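Local coordinates for ABC transporter substrate-binding protein (Streptococcus pneumoniae, PDB 4OHN) that binds histidine in the cleft between its two lobes and probably delivers it to an ABC transporter for uptake into the cell, at residues Lys103-Val109 with Gly175-Val181; Leu73-Asp79 with Val210-Lys214; Trp11-Gln15 with Phe52-Ile57. Where two conformers were deposited one is given. Residues are numbered along the deposited sequence.

Contact 1 of 3, residues Lys103-Val109 with Gly175-Val181; sequences KNEQVLV and GLLIDRV. With HIS (histidine), chain B.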
loop_
_atom_site.group_PDB
_atom_site.type_symbol
_atom_site.label_atom_id
_atom_site.label_comp_id
_atom_site.label_asym_id
_atom_site.label_seq_id
_atom_site.Cartn_x
_atom_site.Cartn_y
_atom_site.Cartn_z
ATOM N N LYS A 103 -3.162 -8.204 6.202
ATOM C CA LYS A 103 -1.974 -7.858 6.965
ATOM C C LYS A 103 -0.827 -7.517 6.027
ATOM O O LYS A 103 -0.781 -7.947 4.880
ATOM C CB LYS A 103 -1.552 -9.015 7.874
ATOM C CG LYS A 103 -2.654 -9.471 8.829
ATOM C CD LYS A 103 -3.176 -8.320 9.679
ATOM C CE LYS A 103 -4.278 -8.772 10.616
ATOM N NZ LYS A 103 -4.627 -7.711 11.595
ATOM N N ASN A 104 0.137 -6.768 6.549
ATOM C CA ASN A 104 1.323 -6.413 5.793
ATOM C C ASN A 104 2.461 -6.186 6.763
ATOM O O ASN A 104 2.229 -5.955 7.953
ATOM C CB ASN A 104 1.046 -5.151 4.983
ATOM C CG ASN A 104 2.232 -4.700 4.148
ATOM O OD1 ASN A 104 2.807 -5.478 3.339
ATOM N ND2 ASN A 104 2.666 -3.466 4.411
ATOM N N GLU A 105 3.683 -6.298 6.271
ATOM C CA GLU A 105 4.868 -6.038 7.072
ATOM C C GLU A 105 5.832 -5.213 6.266
ATOM O O GLU A 105 5.873 -5.316 5.051
ATOM C CB GLU A 105 5.557 -7.333 7.497
ATOM C CG GLU A 105 4.696 -8.247 8.377
ATOM C CD GLU A 105 3.643 -9.039 7.599
ATOM O OE1 GLU A 105 3.977 -9.632 6.548
ATOM O OE2 GLU A 105 2.477 -9.080 8.046
ATOM N N GLN A 106 6.561 -4.350 6.947
ATOM C CA GLN A 106 7.669 -3.627 6.346
ATOM C C GLN A 106 8.917 -4.496 6.419
ATOM O O GLN A 106 9.250 -5.087 7.463
ATOM C CB GLN A 106 7.868 -2.281 7.027
ATOM C CG GLN A 106 6.650 -1.349 6.934
ATOM C CD GLN A 106 6.379 -0.872 5.528
ATOM O OE1 GLN A 106 7.300 -0.530 4.783
ATOM N NE2 GLN A 106 5.113 -0.865 5.141
ATOM N N VAL A 107 9.575 -4.636 5.292
ATOM C CA VAL A 107 10.782 -5.456 5.197
ATOM C C VAL A 107 11.913 -4.621 4.621
ATOM O O VAL A 107 11.712 -3.570 3.997
ATOM C CB VAL A 107 10.586 -6.708 4.297
ATOM C CG1 VAL A 107 9.638 -7.728 4.969
ATOM C CG2 VAL A 107 10.090 -6.350 2.928
ATOM N N LEU A 108 13.144 -5.059 4.876
ATOM C CA LEU A 108 14.290 -4.622 4.112
ATOM C C LEU A 108 14.552 -5.570 2.972
ATOM O O LEU A 108 14.416 -6.804 3.106
ATOM C CB LEU A 108 15.544 -4.543 4.969
ATOM C CG LEU A 108 15.741 -3.338 5.869
ATOM C CD1 LEU A 108 17.115 -3.396 6.510
ATOM C CD2 LEU A 108 15.549 -2.043 5.086
ATOM N N VAL A 109 14.932 -4.975 1.854
ATOM C CA VAL A 109 15.400 -5.719 0.686
ATOM C C VAL A 109 16.849 -5.292 0.410
ATOM O O VAL A 109 17.146 -4.099 0.324
ATOM C CB VAL A 109 14.513 -5.495 -0.551
ATOM C CG1 VAL A 109 15.032 -6.277 -1.752
ATOM C CG2 VAL A 109 13.077 -5.920 -0.250
ATOM N N GLY A 175 20.112 -0.911 0.923
ATOM C CA GLY A 175 18.904 -1.560 1.404
ATOM C C GLY A 175 17.724 -0.657 1.125
ATOM O O GLY A 175 17.849 0.549 1.098
ATOM N N LEU A 176 16.573 -1.273 0.967
ATOM C CA LEU A 176 15.320 -0.577 0.705
ATOM C C LEU A 176 14.261 -1.043 1.699
ATOM O O LEU A 176 14.003 -2.241 1.817
ATOM C CB LEU A 176 14.861 -0.849 -0.739
ATOM C CG LEU A 176 13.495 -0.278 -1.137
ATOM C CD1 LEU A 176 13.415 1.231 -0.963
ATOM C CD2 LEU A 176 13.208 -0.690 -2.598
ATOM N N LEU A 177 13.679 -0.081 2.409
ATOM C CA LEU A 177 12.558 -0.353 3.309
ATOM C C LEU A 177 11.267 -0.310 2.501
ATOM O O LEU A 177 10.955 0.721 1.903
ATOM C CB LEU A 177 12.547 0.687 4.428
ATOM C CG LEU A 177 11.529 0.501 5.561
ATOM C CD1 LEU A 177 11.772 -0.815 6.295
ATOM C CD2 LEU A 177 11.597 1.676 6.523
ATOM N N ILE A 178 10.528 -1.398 2.475
ATOM C CA ILE A 178 9.430 -1.575 1.528
ATOM C C ILE A 178 8.399 -2.574 2.048
ATOM O O ILE A 178 8.709 -3.461 2.841
ATOM C CB ILE A 178 10.006 -2.010 0.150
ATOM C CG1 ILE A 178 8.917 -2.150 -0.922
ATOM C CG2 ILE A 178 10.815 -3.282 0.279
ATOM C CD1 ILE A 178 9.484 -2.317 -2.332
ATOM N N ASP A 179 7.155 -2.442 1.613
ATOM C CA ASP A 179 6.117 -3.396 1.944
ATOM C C ASP A 179 6.444 -4.796 1.446
ATOM O O ASP A 179 6.814 -4.981 0.292
ATOM C CB ASP A 179 4.781 -2.944 1.328
ATOM C CG ASP A 179 4.416 -1.555 1.729
ATOM O OD1 ASP A 179 5.102 -0.620 1.303
ATOM O OD2 ASP A 179 3.434 -1.408 2.476
ATOM N N ARG A 180 6.254 -5.801 2.299
ATOM C CA ARG A 180 6.514 -7.182 1.922
ATOM C C ARG A 180 5.647 -7.618 0.749
ATOM O O ARG A 180 6.109 -8.321 -0.130
ATOM C CB ARG A 180 6.337 -8.111 3.121
ATOM C CG ARG A 180 6.914 -9.521 2.917
ATOM C CD ARG A 180 6.946 -10.278 4.255
ATOM N NE ARG A 180 7.967 -11.316 4.313
ATOM C CZ ARG A 180 8.394 -11.875 5.442
ATOM N NH1 ARG A 180 7.899 -11.483 6.604
ATOM N NH2 ARG A 180 9.322 -12.820 5.411
ATOM N N VAL A 181 4.378 -7.212 0.705
ATOM C CA VAL A 181 3.531 -7.664 -0.400
ATOM C C VAL A 181 4.069 -7.179 -1.728
ATOM O O VAL A 181 4.022 -7.882 -2.723
ATOM C CB VAL A 181 2.046 -7.234 -0.294
ATOM C CG1 VAL A 181 1.411 -7.805 0.965
ATOM C CG2 VAL A 181 1.885 -5.706 -0.386
HETATM N N HIS B . 1.706 0.658 2.522
HETATM C CA HIS B . 2.479 1.905 2.302
HETATM C C HIS B . 1.631 3.122 2.596
HETATM O O HIS B . 0.432 2.968 2.920
HETATM C CB HIS B . 3.141 1.952 0.905
HETATM C CG HIS B . 2.257 2.283 -0.262
HETATM N ND1 HIS B . 2.730 3.043 -1.320
HETATM C CD2 HIS B . 1.003 1.904 -0.609
HETATM C CE1 HIS B . 1.793 3.139 -2.244
HETATM N NE2 HIS B . 0.736 2.451 -1.841
HETATM O OXT HIS B . 2.188 4.238 2.514
HETATM O O HOH W 1 6.198 1.331 3.058
#

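Contact 2 of 3, residues Leu73-Asp79 with Val210-Lys214; sequences LTKGTID and VGSRK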
loop_
_atom_site.group_PDB
_atom_site.type_symbol
_atom_site.label_atom_id
_atom_site.label_comp_id
_atom_site.label_asym_id
_atom_site.label_seq_id
_atom_site.Cartn_x
_atom_site.Cartn_y
_atom_site.Cartn_z
ATOM N N LEU A 73 -7.341 13.798 -1.134
ATOM C CA LEU A 73 -8.528 13.345 -0.440
ATOM C C LEU A 73 -9.243 14.525 0.236
ATOM O O LEU A 73 -10.453 14.705 0.080
ATOM C CB LEU A 73 -8.138 12.267 0.571
ATOM C CG LEU A 73 -9.282 11.604 1.344
ATOM C CD1 LEU A 73 -10.274 10.893 0.434
ATOM C CD2 LEU A 73 -8.731 10.635 2.369
ATOM N N THR A 74 -8.501 15.337 0.974
ATOM C CA THR A 74 -9.096 16.459 1.693
ATOM C C THR A 74 -9.722 17.476 0.749
ATOM O O THR A 74 -10.800 18.011 1.026
ATOM C CB THR A 74 -8.034 17.139 2.571
ATOM O OG1 THR A 74 -7.604 16.198 3.551
ATOM C CG2 THR A 74 -8.602 18.379 3.281
ATOM N N LYS A 75 -9.069 17.741 -0.374
ATOM C CA LYS A 75 -9.562 18.732 -1.332
ATOM C C LYS A 75 -10.679 18.205 -2.236
ATOM O O LYS A 75 -11.328 18.971 -2.942
ATOM C CB LYS A 75 -8.397 19.231 -2.183
ATOM C CG LYS A 75 -7.353 20.004 -1.378
ATOM C CD LYS A 75 -6.066 20.209 -2.160
ATOM C CE LYS A 75 -4.998 20.876 -1.304
ATOM N NZ LYS A 75 -3.730 21.081 -2.058
ATOM N N GLY A 76 -10.901 16.898 -2.228
ATOM C CA GLY A 76 -12.004 16.301 -2.960
ATOM C C GLY A 76 -11.735 15.841 -4.379
ATOM O O GLY A 76 -12.670 15.519 -5.101
ATOM N N THR A 77 -10.475 15.812 -4.787
ATOM C CA THR A 77 -10.155 15.337 -6.123
ATOM C C THR A 77 -10.227 13.806 -6.200
ATOM O O THR A 77 -10.411 13.261 -7.288
ATOM C CB THR A 77 -8.815 15.871 -6.607
ATOM O OG1 THR A 77 -7.789 15.410 -5.746
ATOM C CG2 THR A 77 -8.819 17.385 -6.580
ATOM N N ILE A 78 -10.124 13.130 -5.048
ATOM C CA ILE A 78 -10.440 11.698 -4.921
ATOM C C ILE A 78 -11.372 11.535 -3.718
ATOM O O ILE A 78 -11.435 12.428 -2.866
ATOM C CB ILE A 78 -9.168 10.825 -4.744
ATOM C CG1 ILE A 78 -8.455 11.150 -3.430
ATOM C CG2 ILE A 78 -8.250 11.011 -5.969
ATOM C CD1 ILE A 78 -7.199 10.333 -3.173
ATOM N N ASP A 79 -12.080 10.402 -3.651
ATOM C CA ASP A 79 -13.016 10.121 -2.554
ATOM C C ASP A 79 -12.501 9.039 -1.598
ATOM O O ASP A 79 -12.992 8.941 -0.470
ATOM C CB ASP A 79 -14.372 9.693 -3.136
ATOM C CG ASP A 79 -14.919 10.720 -4.084
ATOM O OD1 ASP A 79 -14.922 11.912 -3.676
ATOM O OD2 ASP A 79 -15.370 10.367 -5.201
ATOM N N VAL A 210 -9.085 0.927 3.766
ATOM C CA VAL A 210 -9.488 1.941 2.809
ATOM C C VAL A 210 -9.666 3.260 3.529
ATOM O O VAL A 210 -10.361 3.316 4.543
ATOM C CB VAL A 210 -10.800 1.539 2.110
ATOM C CG1 VAL A 210 -11.138 2.543 1.014
ATOM C CG2 VAL A 210 -10.689 0.133 1.527
ATOM N N GLY A 211 -9.034 4.310 3.016
ATOM C CA GLY A 211 -9.125 5.623 3.628
ATOM C C GLY A 211 -10.149 6.528 2.988
ATOM O O GLY A 211 -10.227 6.591 1.761
ATOM N N SER A 212 -10.896 7.250 3.829
ATOM C CA SER A 212 -11.877 8.236 3.395
ATOM C C SER A 212 -11.737 9.507 4.195
ATOM O O SER A 212 -11.082 9.549 5.226
ATOM C CB SER A 212 -13.323 7.720 3.571
ATOM O OG SER A 212 -13.751 7.814 4.920
ATOM N N ARG A 213 -12.367 10.563 3.706
ATOM C CA ARG A 213 -12.540 11.762 4.525
ATOM C C ARG A 213 -13.283 11.380 5.806
ATOM O O ARG A 213 -14.182 10.539 5.786
ATOM C CB ARG A 213 -13.319 12.822 3.754
ATOM C CG ARG A 213 -12.506 13.508 2.670
ATOM C CD ARG A 213 -13.306 14.533 1.879
ATOM N NE ARG A 213 -14.319 13.935 1.037
ATOM C CZ ARG A 213 -14.122 13.480 -0.194
ATOM N NH1 ARG A 213 -12.939 13.583 -0.764
ATOM N NH2 ARG A 213 -15.117 12.922 -0.854
ATOM N N LYS A 214 -12.919 11.996 6.929
ATOM C CA LYS A 214 -13.556 11.647 8.199
ATOM C C LYS A 214 -15.072 11.751 8.162
ATOM O O LYS A 214 -15.769 10.954 8.790
ATOM C CB LYS A 214 -12.991 12.508 9.327
ATOM C CG LYS A 214 -11.565 12.142 9.651
ATOM C CD LYS A 214 -11.097 12.826 10.911
ATOM C CE LYS A 214 -9.803 12.223 11.400
ATOM N NZ LYS A 214 -9.365 12.850 12.673
HETATM O O HOH W 2 -14.091 10.503 1.448
#

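Contact 3 of 3, residues Trp11-Gln15 with Phe52-Ile57; sequences WSKYQ and FEKYGI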
loop_
_atom_site.group_PDB
_atom_site.type_symbol
_atom_site.label_atom_id
_atom_site.label_comp_id
_atom_site.label_asym_id
_atom_site.label_seq_id
_atom_site.Cartn_x
_atom_site.Cartn_y
_atom_site.Cartn_z
ATOM N N TRP A 11 -22.388 9.897 0.702
ATOM C CA TRP A 11 -22.881 8.632 0.177
ATOM C C TRP A 11 -23.987 8.811 -0.863
ATOM O O TRP A 11 -23.952 8.189 -1.919
ATOM C CB TRP A 11 -23.364 7.684 1.302
ATOM C CG TRP A 11 -23.967 6.465 0.698
ATOM C CD1 TRP A 11 -25.295 6.167 0.598
ATOM C CD2 TRP A 11 -23.270 5.408 0.031
ATOM N NE1 TRP A 11 -25.464 4.994 -0.083
ATOM C CE2 TRP A 11 -24.237 4.507 -0.447
ATOM C CE3 TRP A 11 -21.920 5.138 -0.205
ATOM C CZ2 TRP A 11 -23.891 3.350 -1.143
ATOM C CZ3 TRP A 11 -21.584 4.005 -0.899
ATOM C CH2 TRP A 11 -22.567 3.118 -1.358
ATOM N N SER A 12 -24.956 9.658 -0.569
ATOM C CA SER A 12 -26.092 9.805 -1.470
ATOM C C SER A 12 -25.652 10.299 -2.848
ATOM O O SER A 12 -26.255 9.930 -3.854
ATOM C CB SER A 12 -27.185 10.715 -0.886
ATOM O OG SER A 12 -26.749 12.055 -0.781
ATOM N N LYS A 13 -24.600 11.113 -2.889
ATOM C CA LYS A 13 -24.042 11.588 -4.152
ATOM C C LYS A 13 -23.373 10.447 -4.925
ATOM O O LYS A 13 -23.605 10.303 -6.126
ATOM C CB LYS A 13 -23.028 12.710 -3.901
ATOM C CG LYS A 13 -22.186 13.114 -5.118
ATOM C CD LYS A 13 -21.028 14.019 -4.709
ATOM C CE LYS A 13 -19.943 14.054 -5.775
ATOM N NZ LYS A 13 -18.785 14.891 -5.360
ATOM N N TYR A 14 -22.534 9.649 -4.261
ATOM C CA TYR A 14 -21.879 8.544 -4.962
ATOM C C TYR A 14 -22.927 7.595 -5.516
ATOM O O TYR A 14 -22.835 7.124 -6.650
ATOM C CB TYR A 14 -20.921 7.765 -4.050
ATOM C CG TYR A 14 -19.959 8.641 -3.283
ATOM C CD1 TYR A 14 -19.212 9.606 -3.929
ATOM C CD2 TYR A 14 -19.822 8.510 -1.902
ATOM C CE1 TYR A 14 -18.362 10.414 -3.228
ATOM C CE2 TYR A 14 -18.976 9.309 -1.190
ATOM C CZ TYR A 14 -18.241 10.260 -1.859
ATOM O OH TYR A 14 -17.366 11.069 -1.176
ATOM N N GLN A 15 -23.940 7.319 -4.700
ATOM C CA GLN A 15 -24.995 6.402 -5.079
ATOM C C GLN A 15 -25.819 6.927 -6.263
ATOM O O GLN A 15 -26.138 6.166 -7.178
ATOM C CB GLN A 15 -25.878 6.099 -3.861
ATOM C CG GLN A 15 -27.044 5.158 -4.127
ATOM C CD GLN A 15 -26.602 3.733 -4.361
ATOM O OE1 GLN A 15 -26.599 2.911 -3.441
ATOM N NE2 GLN A 15 -26.229 3.427 -5.593
ATOM N N PHE A 52 -18.012 -1.982 -4.997
ATOM C CA PHE A 52 -18.918 -0.978 -5.530
ATOM C C PHE A 52 -19.963 -1.567 -6.472
ATOM O O PHE A 52 -21.049 -1.008 -6.601
ATOM C CB PHE A 52 -18.124 0.222 -6.046
ATOM C CG PHE A 52 -17.588 1.034 -4.908
ATOM C CD1 PHE A 52 -18.470 1.725 -4.074
ATOM C CD2 PHE A 52 -16.248 1.035 -4.605
ATOM C CE1 PHE A 52 -17.994 2.438 -2.974
ATOM C CE2 PHE A 52 -15.778 1.713 -3.511
ATOM C CZ PHE A 52 -16.637 2.409 -2.686
ATOM N N GLU A 53 -19.684 -2.734 -7.043
ATOM C CA GLU A 53 -20.676 -3.497 -7.796
ATOM C C GLU A 53 -21.913 -3.797 -6.952
ATOM O O GLU A 53 -23.023 -3.853 -7.484
ATOM C CB GLU A 53 -20.056 -4.820 -8.280
ATOM C CG GLU A 53 -20.887 -5.641 -9.245
ATOM C CD GLU A 53 -21.962 -6.542 -8.606
ATOM O OE1 GLU A 53 -21.931 -6.887 -7.395
ATOM O OE2 GLU A 53 -22.859 -6.947 -9.368
ATOM N N LYS A 54 -21.730 -4.015 -5.653
ATOM C CA LYS A 54 -22.861 -4.321 -4.773
ATOM C C LYS A 54 -23.872 -3.169 -4.745
ATOM O O LYS A 54 -25.028 -3.384 -4.380
ATOM C CB LYS A 54 -22.407 -4.610 -3.327
ATOM C CG LYS A 54 -21.498 -5.833 -3.098
ATOM C CD LYS A 54 -22.203 -7.171 -3.278
ATOM C CE LYS A 54 -21.257 -8.341 -3.017
ATOM N NZ LYS A 54 -21.944 -9.658 -3.064
ATOM N N TYR A 55 -23.437 -1.959 -5.110
ATOM C CA TYR A 55 -24.269 -0.756 -5.047
ATOM C C TYR A 55 -24.538 -0.151 -6.421
ATOM O O TYR A 55 -25.107 0.937 -6.525
ATOM C CB TYR A 55 -23.586 0.301 -4.145
ATOM C CG TYR A 55 -23.260 -0.255 -2.780
ATOM C CD1 TYR A 55 -24.269 -0.539 -1.879
ATOM C CD2 TYR A 55 -21.955 -0.535 -2.413
ATOM C CE1 TYR A 55 -23.989 -1.084 -0.636
ATOM C CE2 TYR A 55 -21.650 -1.081 -1.180
ATOM C CZ TYR A 55 -22.680 -1.354 -0.292
ATOM O OH TYR A 55 -22.449 -1.896 0.949
ATOM N N GLY A 56 -24.113 -0.843 -7.470
ATOM C CA GLY A 56 -24.281 -0.351 -8.822
ATOM C C GLY A 56 -23.403 0.842 -9.161
ATOM O O GLY A 56 -23.702 1.593 -10.084
ATOM N N ILE A 57 -22.304 1.003 -8.423
ATOM C CA ILE A 57 -21.384 2.125 -8.575
ATOM C C ILE A 57 -20.147 1.699 -9.360
ATOM O O ILE A 57 -19.566 0.653 -9.081
ATOM C CB ILE A 57 -20.985 2.662 -7.174
ATOM C CG1 ILE A 57 -22.190 3.360 -6.537
ATOM C CG2 ILE A 57 -19.798 3.601 -7.257
ATOM C CD1 ILE A 57 -22.016 3.723 -5.054
#

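Contact 1 of 3, residues Lys103-Val109 with Gly175-Val181
Gly175 opens an antiparallel strand pair: the axes of 106-109 and 175-179 approach to 4.5 Å at 155°, and the CA of Gly175 lies 3.3 Å from the O of Val109 in a CA-H...O contact. Leu176 forms a hydrogen-bonded pair with Val109, its N 3.0 Å from Val109 O and its O 2.9 Å from Val109 N. Leu177, in a non-hydrogen-bonded pair with Leu108, sets its CB 4.1 Å from Leu108 CD2, on the sheet face shared with Gln106 and Asp179. Ile178 repeats the hydrogen-bonded pattern with Val107 (Ile178 N to Val107 O and Val107 N to Ile178 O, both 2.9 Å), while its CG2 packs 3.5 Å from Val109 CG2 on the face turned to helix 161-169. Asp179 ends the strand. Its OD2 accepts a hydrogen bond from the amino N of the bound histidine at 2.7 Å and lies 2.9 Å from Asn104 ND2 and 3.2 Å from Gln106 NE2, both weak bonds; these amides have their stronger partner in Glu206. Water 1 donates to Asp179 OD1 and Gln106 OE1, each at 2.8 Å. Arg180 starts helix 180-189, yet its N still reaches Glu105 O at 2.8 Å. A carboxylate placed by the end of the sheet pairing, and only weakly bonded by two amides, thus meets the ligand's amino group, consistent with selection for an amino acid.

Contact 2 of 3, residues Leu73-Asp79 with Val210-Lys214
A Schellman motif closes helix 69-75 here, and the turn after it is clasped by an arginine of residues 210-214, a segment that lies along strand 206-212, within the periplasmic-binding-protein type of fold. The evidence for the motif is the positive phi of Gly76 (91°) with two bonds back into the last turn, one of them from Gly76 N to Leu73 O at 3.2 Å. A side chain at this position would be jammed against the preceding carbonyl, which by itself calls for glycine.

Hydrogen bonds to the backbone come from a single nitrogen. Arg213 NH1 donates to Leu73 O at 2.9 Å and to Ile78 O at 2.8 Å, bridging the last helical turn and the chain that leaves it; both acceptors lie near the guanidinium plane, at its edge. The charged interaction uses the other terminal nitrogen: Arg213 NH2 forms a salt bridge with Asp79 OD1 at 3.0 Å, with a nearly linear angle of 173°. Asp79 OD2 accepts a bond from Thr21 N, so the carboxylate also ties this turn to strand 19-24.

Apolar contact is supplied by Leu73, whose CG lies 4.0 Å from Arg213 CG and whose CD2 reaches 3.7 Å from Ser212 C. The aliphatic base of the arginine thus packs on the helix while its tip binds the turn. Within 210-214, Ser212 OG donates to Arg213 O at 2.9 Å. Water 2 completes the junction, donating to Asp79 O at 2.7 Å and accepting from Arg213 N at 2.8 Å.

Contact 3 of 3, residues Trp11-Gln15 with Phe52-Ile57
Residues 11-15 form the first turn of helix 11-17, with Gln15 N bonded to Trp11 O at 2.9 Å, whereas 52-57 carries the end of helix 43-53 into a type I turn from Glu53 to Gly56. Bonds from Ile57 N to Phe52 O (3.0 Å) and from Gly56 N to Glu53 O (3.2 Å), with a phi of 70° at Gly56, define a Schellman motif; positive phi favours glycine there. The backbones come closest at Gln15 and Ile57, with CA atoms 6.6 Å apart, so side chains make most of the contact.

Trp11 points the edge of its six-membered ring at the face of Tyr55 in a T-shaped stack. The ring centroids are 5.1 Å apart, the planes meet at 83°, and Trp11 CH2 lies 3.7 Å from Tyr55 CG. The same CH2 is 3.8 Å from Ile57 CD1, while Trp11 CZ3 approaches Phe52 CE1 at 4.4 Å. Ile57 also packs against the helix itself, its CG1 3.8 Å from Tyr14 O and its CD1 4.0 Å from Gln15 CA. One direct hydrogen bond joins the segments: Gln15 NE2 donates to Tyr55 O at 2.9 Å and 166°. The hydroxyl of Tyr55 bonds to Lys222 O and that of Tyr14 to Asp216, tying both partners to the region of helix 217-232.

The arrangement is a helix packed through an aromatic cluster on a Schellman-capped helix end, just before strand 58-63, which pairs in parallel with strand 19-24 in this alpha/beta solute-binding protein.

In the fold
Contacts 2 and 3 lie on the same side of the chain's centre, their centres 16 Å apart, and touch where Tyr14 meets Asp79 and Arg213. Contact 1 is on the opposite side, its centre 26 Å from that of contact 2 and 34 Å from that of contact 3. Along the chain, contact 3 closes before the others open, and both segments of contact 1 fall between those of contact 2. Strands 102-111 and 206-212, neighbours in the mixed sheet, connect contacts 1 and 2 without direct touch. This order fits a two-lobed binding protein whose chain crosses to a second lobe and returns, with histidine held between the lobes.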